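Local coordinates for attachment invasion locus protein (Yersinia pestis, PDB 3QRA) that promotes attachment to and invasion of eukaryotic host cells by pathogenic bacteria, as an outer membrane beta-barrel protein whose invasion mechanism is unknown, at residues E4-I9 with K33-F38; S115-A120 with E137-D142. One frame throughout, in Å; residues are numbered along the deposited sequence.

Interaction 1 of 2, residues E4-I9 with K33-F38; sequences ESSISI and KYRYEF. With C8E ((hydroxyethyloxy)tri(ethyloxy)octane), chain B.
Ser5-Ile9 and Lys33-Glu37 run antiparallel, their axes 4.6 Å apart at closest approach, the hydrogen-bonded pairs Ser6-Arg35 and Ser8-Lys33 alternating with the non-hydrogen-bonded pairs Ser5-Tyr36 and Ile7-Tyr34. The ladder ends at Glu37 N, which bonds to Glu4 O at 3.0 Å. On the face of Ser5, Ile7, Tyr34 and Tyr36, Tyr34 has CG anti to its backbone N (chi1 169°), and its ring reaches across toward Ser5, whose OG lies 3.2 Å from Tyr34 OH. The same OG sits near the plane of the Tyr36 ring, at its edge, 3.5 Å from CD1. Ile7 brings CD1 to 3.3 Å from Lys33 O, while its CG1 meets C2 of a detergent chain at 3.9 Å. The other face carries Ser6, Ser8, Lys33 and Arg35. Here Ser6 CB packs on Arg35 CB, and one water ties Ser6 OG to Glu37 OE2, 2.7 Å from each. The carboxylates of Glu4 and Glu37 approach to 4.4 Å between Glu4 OE1 and Glu37 OE2; Arg156 pairs with both and probably offsets their repulsion, with Met1 N bonded to each and Arg81 pairing with Glu37. Across the barrel interior Arg35 finds Ser87 and Gln123, and Lys33 NZ, bonded also to Asn31, reaches Ser135 and its salt-bridge partner Asp133. Detergent-facing aromatic and aliphatic side chains on one face and a polar, charged network on the other are characteristic of a beta hairpin in an eight-stranded outer membrane barrel.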
loop_
_atom_site.group_PDB
_atom_site.type_symbol
_atom_site.label_atom_id
_atom_site.label_comp_id
_atom_site.label_asym_id
_atom_site.label_seq_id
_atom_site.Cartn_x
_atom_site.Cartn_y
_atom_site.Cartn_z
ATOM N N GLU A 4 0.485 -5.855 22.768
ATOM C CA GLU A 4 -0.763 -5.685 22.009
ATOM C C GLU A 4 -0.562 -5.727 20.510
ATOM O O GLU A 4 0.410 -5.173 19.984
ATOM C CB GLU A 4 -1.495 -4.405 22.417
ATOM C CG GLU A 4 -2.059 -4.469 23.843
ATOM C CD GLU A 4 -2.835 -3.225 24.234
ATOM O OE1 GLU A 4 -2.672 -2.172 23.579
ATOM O OE2 GLU A 4 -3.609 -3.301 25.205
ATOM N N SER A 5 -1.517 -6.374 19.837
ATOM C CA SER A 5 -1.539 -6.491 18.386
ATOM C C SER A 5 -2.636 -5.596 17.823
ATOM O O SER A 5 -3.696 -5.440 18.439
ATOM C CB SER A 5 -1.863 -7.940 17.984
ATOM O OG SER A 5 -0.886 -8.849 18.457
ATOM N N SER A 6 -2.391 -5.042 16.641
ATOM C CA SER A 6 -3.415 -4.311 15.902
ATOM C C SER A 6 -3.534 -4.906 14.506
ATOM O O SER A 6 -2.543 -5.128 13.833
ATOM C CB SER A 6 -3.042 -2.832 15.787
ATOM O OG SER A 6 -2.822 -2.255 17.071
ATOM N N ILE A 7 -4.755 -5.176 14.078
ATOM C CA ILE A 7 -4.959 -5.698 12.742
ATOM C C ILE A 7 -5.953 -4.776 12.057
ATOM O O ILE A 7 -6.987 -4.412 12.642
ATOM C CB ILE A 7 -5.482 -7.165 12.785
ATOM C CG1 ILE A 7 -5.735 -7.712 11.377
ATOM C CG2 ILE A 7 -6.742 -7.278 13.646
ATOM C CD1 ILE A 7 -4.482 -7.828 10.540
ATOM N N SER A 8 -5.626 -4.385 10.830
ATOM C CA SER A 8 -6.510 -3.515 10.066
ATOM C C SER A 8 -6.613 -3.907 8.600
ATOM O O SER A 8 -5.670 -4.465 8.019
ATOM C CB SER A 8 -6.080 -2.048 10.179
ATOM O OG SER A 8 -4.736 -1.839 9.749
ATOM N N ILE A 9 -7.774 -3.604 8.019
ATOM C CA ILE A 9 -7.958 -3.723 6.581
ATOM C C ILE A 9 -8.385 -2.364 6.055
ATOM O O ILE A 9 -9.067 -1.606 6.748
ATOM C CB ILE A 9 -9.000 -4.822 6.192
ATOM C CG1 ILE A 9 -8.909 -5.131 4.695
ATOM C CG2 ILE A 9 -10.425 -4.415 6.589
ATOM C CD1 ILE A 9 -9.716 -6.361 4.272
ATOM N N LYS A 33 -2.735 -4.439 7.377
ATOM C CA LYS A 33 -1.582 -4.124 8.228
ATOM C C LYS A 33 -1.697 -4.855 9.549
ATOM O O LYS A 33 -2.804 -5.023 10.077
ATOM C CB LYS A 33 -1.428 -2.612 8.458
ATOM C CG LYS A 33 -1.026 -1.827 7.204
ATOM C CD LYS A 33 -0.133 -0.621 7.606
ATOM C CE LYS A 33 0.243 0.233 6.392
ATOM N NZ LYS A 33 -0.915 1.040 5.896
ATOM N N TYR A 34 -0.551 -5.293 10.067
ATOM C CA TYR A 34 -0.496 -5.990 11.346
ATOM C C TYR A 34 0.609 -5.359 12.181
ATOM O O TYR A 34 1.741 -5.249 11.726
ATOM C CB TYR A 34 -0.214 -7.480 11.164
ATOM C CG TYR A 34 0.112 -8.158 12.485
ATOM C CD1 TYR A 34 -0.887 -8.498 13.377
ATOM C CD2 TYR A 34 1.428 -8.403 12.851
ATOM C CE1 TYR A 34 -0.585 -9.102 14.598
ATOM C CE2 TYR A 34 1.739 -9.002 14.062
ATOM C CZ TYR A 34 0.734 -9.346 14.928
ATOM O OH TYR A 34 1.062 -9.933 16.133
ATOM N N ARG A 35 0.262 -4.937 13.389
ATOM C CA ARG A 35 1.196 -4.248 14.274
ATOM C C ARG A 35 1.347 -5.032 15.554
ATOM O O ARG A 35 0.381 -5.612 16.055
ATOM C CB ARG A 35 0.670 -2.849 14.613
ATOM C CG ARG A 35 1.528 -2.083 15.627
ATOM C CD ARG A 35 0.849 -0.768 15.979
ATOM N NE ARG A 35 1.547 -0.012 17.022
ATOM C CZ ARG A 35 1.120 1.162 17.467
ATOM N NH1 ARG A 35 0.010 1.672 16.953
ATOM N NH2 ARG A 35 1.796 1.830 18.410
ATOM N N TYR A 36 2.564 -5.066 16.083
ATOM C CA TYR A 36 2.792 -5.679 17.377
ATOM C C TYR A 36 3.675 -4.747 18.188
ATOM O O TYR A 36 4.715 -4.299 17.717
ATOM C CB TYR A 36 3.451 -7.051 17.248
ATOM C CG TYR A 36 3.573 -7.764 18.586
ATOM C CD1 TYR A 36 2.532 -8.559 19.064
ATOM C CD2 TYR A 36 4.704 -7.623 19.378
ATOM C CE1 TYR A 36 2.617 -9.201 20.269
ATOM C CE2 TYR A 36 4.796 -8.280 20.619
ATOM C CZ TYR A 36 3.742 -9.066 21.046
ATOM O OH TYR A 36 3.783 -9.738 22.251
ATOM N N GLU A 37 3.249 -4.452 19.389
ATOM C CA GLU A 37 3.952 -3.550 20.263
ATOM C C GLU A 37 4.799 -4.361 21.265
ATOM O O GLU A 37 4.265 -5.081 22.024
ATOM C CB GLU A 37 2.980 -2.617 20.971
ATOM C CG GLU A 37 2.325 -1.595 20.081
ATOM C CD GLU A 37 1.260 -0.779 20.729
ATOM O OE1 GLU A 37 1.547 0.034 21.584
ATOM O OE2 GLU A 37 0.114 -0.949 20.365
ATOM N N PHE A 38 6.111 -4.236 21.176
ATOM C CA PHE A 38 7.089 -4.939 21.995
ATOM C C PHE A 38 7.173 -4.370 23.378
ATOM O O PHE A 38 7.530 -5.044 24.279
ATOM C CB PHE A 38 8.483 -4.725 21.476
ATOM C CG PHE A 38 8.680 -5.191 20.169
ATOM C CD1 PHE A 38 8.466 -6.491 19.884
ATOM C CD2 PHE A 38 9.078 -4.345 19.191
ATOM C CE1 PHE A 38 8.639 -6.939 18.634
ATOM C CE2 PHE A 38 9.282 -4.800 17.967
ATOM C CZ PHE A 38 9.050 -6.091 17.672
HETATM C C1 C8E B . -9.248 -8.577 8.245
HETATM C C2 C8E B . -9.160 -7.877 9.597
HETATM C C3 C8E B . -9.768 -6.479 9.538
HETATM C C4 C8E B . -10.779 -6.259 10.657
HETATM C C5 C8E B . -12.147 -5.865 10.101
HETATM C C6 C8E B . -12.398 -4.384 10.359
HETATM C C7 C8E B . -13.423 -3.806 9.388
HETATM C C8 C8E B . -13.186 -2.316 9.162
HETATM O O9 C8E B . -13.207 -2.075 7.772
HETATM C C10 C8E B . -13.119 -0.712 7.420
HETATM C C11 C8E B . -12.050 -0.623 6.342
HETATM O O12 C8E B . -11.981 0.689 5.832
HETATM C C13 C8E B . -11.622 1.602 6.826
HETATM C C14 C8E B . -12.145 2.982 6.482
HETATM O O15 C8E B . -11.496 3.908 7.326
HETATM C C16 C8E B . -12.117 4.003 8.591
HETATM C C17 C8E B . -13.558 4.472 8.444
HETATM O O HOH W 1 -0.712 -2.830 18.580
HETATM O O HOH W 2 -2.972 -2.436 11.928
#

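Interaction 2 of 2, residues S115-A120 with E137-D142; sequences SLAYGA and EYSKLD. With C8E ((hydroxyethyloxy)tri(ethyloxy)octane), chain C; C8E ((hydroxyethyloxy)tri(ethyloxy)octane), chain D; C8E ((hydroxyethyloxy)tri(ethyloxy)octane), chain H.
Tyr118 and Tyr138 form the central hydrogen-bonded pair of an antiparallel contact between neighbouring barrel strands 108-124 and 130-141, which make a beta hairpin. Tyr118 N bonds to Tyr138 O at 2.9 Å, and Tyr138 N returns to Tyr118 O at 2.8 Å, nearly in line with the carbonyl. Beyond this pair toward Ser115 and Leu141, side chains and water take over part of the bonding. Ser139 OG, anti to its backbone N (chi1 -178°), donates to Leu116 O at 2.8 Å from above the carbonyl plane. A water donates to the same Leu116 O at 2.7 Å and accepts from Lys140 N, bridging the strands. Next along, Ser115 OG donates to Lys140 O at 2.9 Å, and Ser115 CB rests against Leu141 CD2. The two tyrosine rings meet through their CD2 atoms, Tyr118 CD2 lying 4.2 Å from Tyr138 CD2 at the edge of the Tyr138 ring. A detergent chain lies over one face of Tyr118, its C5 3.9 Å above the ring plane and offset toward the rim; the same C5 also touches Tyr138 CD2. On the other face of the sheet, Ala117 and Ser139 bring their CB atoms together, Gly119 stands opposite Glu137, and Glu137 CG approaches Tyr118 O. Glu137 OE2 is bonded by Ser73 and Tyr71 from across the barrel. The chemistry implies a two-sided wall: tyrosines meet the detergent's alkyl chain outside, a buried carboxylate is held by hydroxyls inside, and serine hydroxyls with water join the strands where direct backbone pairing gives way.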
loop_
_atom_site.group_PDB
_atom_site.type_symbol
_atom_site.label_atom_id
_atom_site.label_comp_id
_atom_site.label_asym_id
_atom_site.label_seq_id
_atom_site.Cartn_x
_atom_site.Cartn_y
_atom_site.Cartn_z
ATOM N N SER A 115 11.013 -3.669 -7.198
ATOM C CA SER A 115 11.949 -2.676 -6.714
ATOM C C SER A 115 11.676 -2.443 -5.246
ATOM O O SER A 115 10.773 -3.060 -4.674
ATOM C CB SER A 115 11.797 -1.366 -7.492
ATOM O OG SER A 115 12.882 -0.488 -7.231
ATOM N N LEU A 116 12.450 -1.560 -4.633
ATOM C CA LEU A 116 12.184 -1.178 -3.247
ATOM C C LEU A 116 10.863 -0.414 -3.152
ATOM O O LEU A 116 10.478 0.318 -4.079
ATOM C CB LEU A 116 13.316 -0.303 -2.717
ATOM C CG LEU A 116 14.657 -1.011 -2.519
ATOM C CD1 LEU A 116 15.752 0.008 -2.196
ATOM C CD2 LEU A 116 14.532 -2.067 -1.412
ATOM N N ALA A 117 10.167 -0.596 -2.036
ATOM C CA ALA A 117 9.018 0.240 -1.711
ATOM C C ALA A 117 9.271 0.906 -0.362
ATOM O O ALA A 117 9.860 0.299 0.533
ATOM C CB ALA A 117 7.750 -0.588 -1.662
ATOM N N TYR A 118 8.812 2.142 -0.218
ATOM C CA TYR A 118 9.082 2.929 0.982
ATOM C C TYR A 118 7.769 3.494 1.467
ATOM O O TYR A 118 6.987 3.966 0.670
ATOM C CB TYR A 118 9.977 4.113 0.643
ATOM C CG TYR A 118 11.184 3.796 -0.200
ATOM C CD1 TYR A 118 12.402 3.494 0.388
ATOM C CD2 TYR A 118 11.117 3.823 -1.590
ATOM C CE1 TYR A 118 13.527 3.234 -0.386
ATOM C CE2 TYR A 118 12.237 3.554 -2.371
ATOM C CZ TYR A 118 13.433 3.257 -1.760
ATOM O OH TYR A 118 14.554 2.987 -2.518
ATOM N N GLY A 119 7.527 3.495 2.769
ATOM C CA GLY A 119 6.265 4.003 3.268
ATOM C C GLY A 119 6.377 4.770 4.570
ATOM O O GLY A 119 7.389 4.715 5.265
ATOM N N ALA A 120 5.331 5.515 4.885
ATOM C CA ALA A 120 5.267 6.221 6.152
ATOM C C ALA A 120 3.794 6.384 6.482
ATOM O O ALA A 120 2.968 6.606 5.589
ATOM C CB ALA A 120 5.956 7.589 6.051
ATOM N N GLU A 137 2.825 5.158 0.387
ATOM C CA GLU A 137 3.898 4.298 -0.064
ATOM C C GLU A 137 4.359 4.747 -1.440
ATOM O O GLU A 137 3.559 5.184 -2.236
ATOM C CB GLU A 137 3.365 2.877 -0.153
ATOM C CG GLU A 137 4.343 1.848 -0.654
ATOM C CD GLU A 137 3.750 0.469 -0.486
ATOM O OE1 GLU A 137 3.627 0.037 0.682
ATOM O OE2 GLU A 137 3.364 -0.150 -1.504
ATOM N N TYR A 138 5.649 4.609 -1.714
ATOM C CA TYR A 138 6.231 4.986 -2.999
ATOM C C TYR A 138 7.131 3.864 -3.498
ATOM O O TYR A 138 7.878 3.260 -2.723
ATOM C CB TYR A 138 7.054 6.263 -2.844
ATOM C CG TYR A 138 7.812 6.659 -4.088
ATOM C CD1 TYR A 138 7.170 7.299 -5.147
ATOM C CD2 TYR A 138 9.180 6.408 -4.199
ATOM C CE1 TYR A 138 7.881 7.678 -6.297
ATOM C CE2 TYR A 138 9.893 6.783 -5.337
ATOM C CZ TYR A 138 9.240 7.406 -6.377
ATOM O OH TYR A 138 9.958 7.779 -7.493
ATOM N N SER A 139 7.039 3.553 -4.784
ATOM C CA SER A 139 7.977 2.611 -5.380
ATOM C C SER A 139 8.287 3.058 -6.797
ATOM O O SER A 139 7.380 3.416 -7.549
ATOM C CB SER A 139 7.404 1.188 -5.373
ATOM O OG SER A 139 8.318 0.245 -5.918
ATOM N N LYS A 140 9.568 3.065 -7.157
ATOM C CA LYS A 140 9.953 3.360 -8.527
ATOM C C LYS A 140 10.401 2.086 -9.233
ATOM O O LYS A 140 11.365 1.435 -8.823
ATOM C CB LYS A 140 11.048 4.437 -8.609
ATOM C CG LYS A 140 11.282 4.915 -10.045
ATOM C CD LYS A 140 12.088 6.204 -10.111
ATOM C CE LYS A 140 12.188 6.700 -11.551
ATOM N NZ LYS A 140 12.874 8.012 -11.626
ATOM N N LEU A 141 9.671 1.731 -10.283
ATOM C CA LEU A 141 9.903 0.516 -11.046
ATOM C C LEU A 141 10.466 0.908 -12.401
ATOM O O LEU A 141 9.717 1.154 -13.352
ATOM C CB LEU A 141 8.589 -0.259 -11.210
ATOM C CG LEU A 141 7.796 -0.543 -9.926
ATOM C CD1 LEU A 141 6.424 -1.128 -10.266
ATOM C CD2 LEU A 141 8.569 -1.474 -8.988
ATOM N N ASP A 142 11.792 0.971 -12.475
ATOM C CA ASP A 142 12.479 1.562 -13.617
ATOM C C ASP A 142 11.950 2.973 -13.857
ATOM O O ASP A 142 12.129 3.845 -13.017
ATOM C CB ASP A 142 12.349 0.688 -14.866
ATOM C CG ASP A 142 13.104 -0.624 -14.740
ATOM O OD1 ASP A 142 14.132 -0.661 -14.029
ATOM O OD2 ASP A 142 12.669 -1.621 -15.351
HETATM C C1 C8E C . 16.305 6.953 -4.577
HETATM C C2 C8E C . 15.096 7.691 -4.014
HETATM C C3 C8E C . 14.297 6.831 -3.040
HETATM C C4 C8E C . 13.677 7.703 -1.954
HETATM C C5 C8E C . 12.159 7.569 -1.893
HETATM C C6 C8E C . 11.662 7.707 -0.457
HETATM C C7 C8E C . 10.144 7.826 -0.396
HETATM C C8 C8E C . 9.648 7.944 1.041
HETATM O O9 C8E C . 8.297 8.349 1.068
HETATM C C10 C8E C . 7.509 7.555 1.932
HETATM C C1 C8E D . 4.601 -1.714 -14.344
HETATM C C2 C8E D . 5.717 -2.663 -14.772
HETATM C C3 C8E D . 7.079 -1.995 -14.632
HETATM C C4 C8E D . 7.649 -1.555 -15.976
HETATM C C5 C8E D . 9.148 -1.305 -15.853
HETATM C C6 C8E D . 9.904 -1.798 -17.082
HETATM C C7 C8E D . 10.436 -3.214 -16.893
HETATM C C8 C8E D . 10.768 -3.845 -18.242
HETATM C C1 C8E H . -0.964 9.690 6.740
HETATM C C2 C8E H . 0.230 9.569 5.800
HETATM C C3 C8E H . 1.425 10.365 6.312
HETATM C C4 C8E H . 2.730 9.844 5.716
HETATM C C5 C8E H . 3.532 10.959 5.049
HETATM C C6 C8E H . 3.829 10.650 3.584
HETATM C C7 C8E H . 4.024 11.938 2.791
HETATM C C8 C8E H . 4.270 11.659 1.313
HETATM O O9 C8E H . 3.692 12.686 0.535
HETATM O O HOH W 3 11.806 1.928 -5.839
#

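Overall arrangement
Interactions 1 and 2 lie in two different hairpins of one closed eight-stranded barrel, their centres 22 Å apart and their nearest atoms about 7 Å apart without touching. Interaction 1 is the more buried, joining strands 5-18 and 28-37 by regular backbone pairing, its inward side chains carrying a dense set of charges. Interaction 2, partly buried, joins strands 108-124 and 130-141 by fewer direct backbone bonds, supplemented by serine hydroxyls and a water, with a single carboxylate inside. Both show tyrosines to detergent. Lys33 of interaction 1 crosses the interior to Asp133 and Ser135 on strand 130-141, which also carries Glu137 of interaction 2; both Lys33 and Glu137 touch Met150.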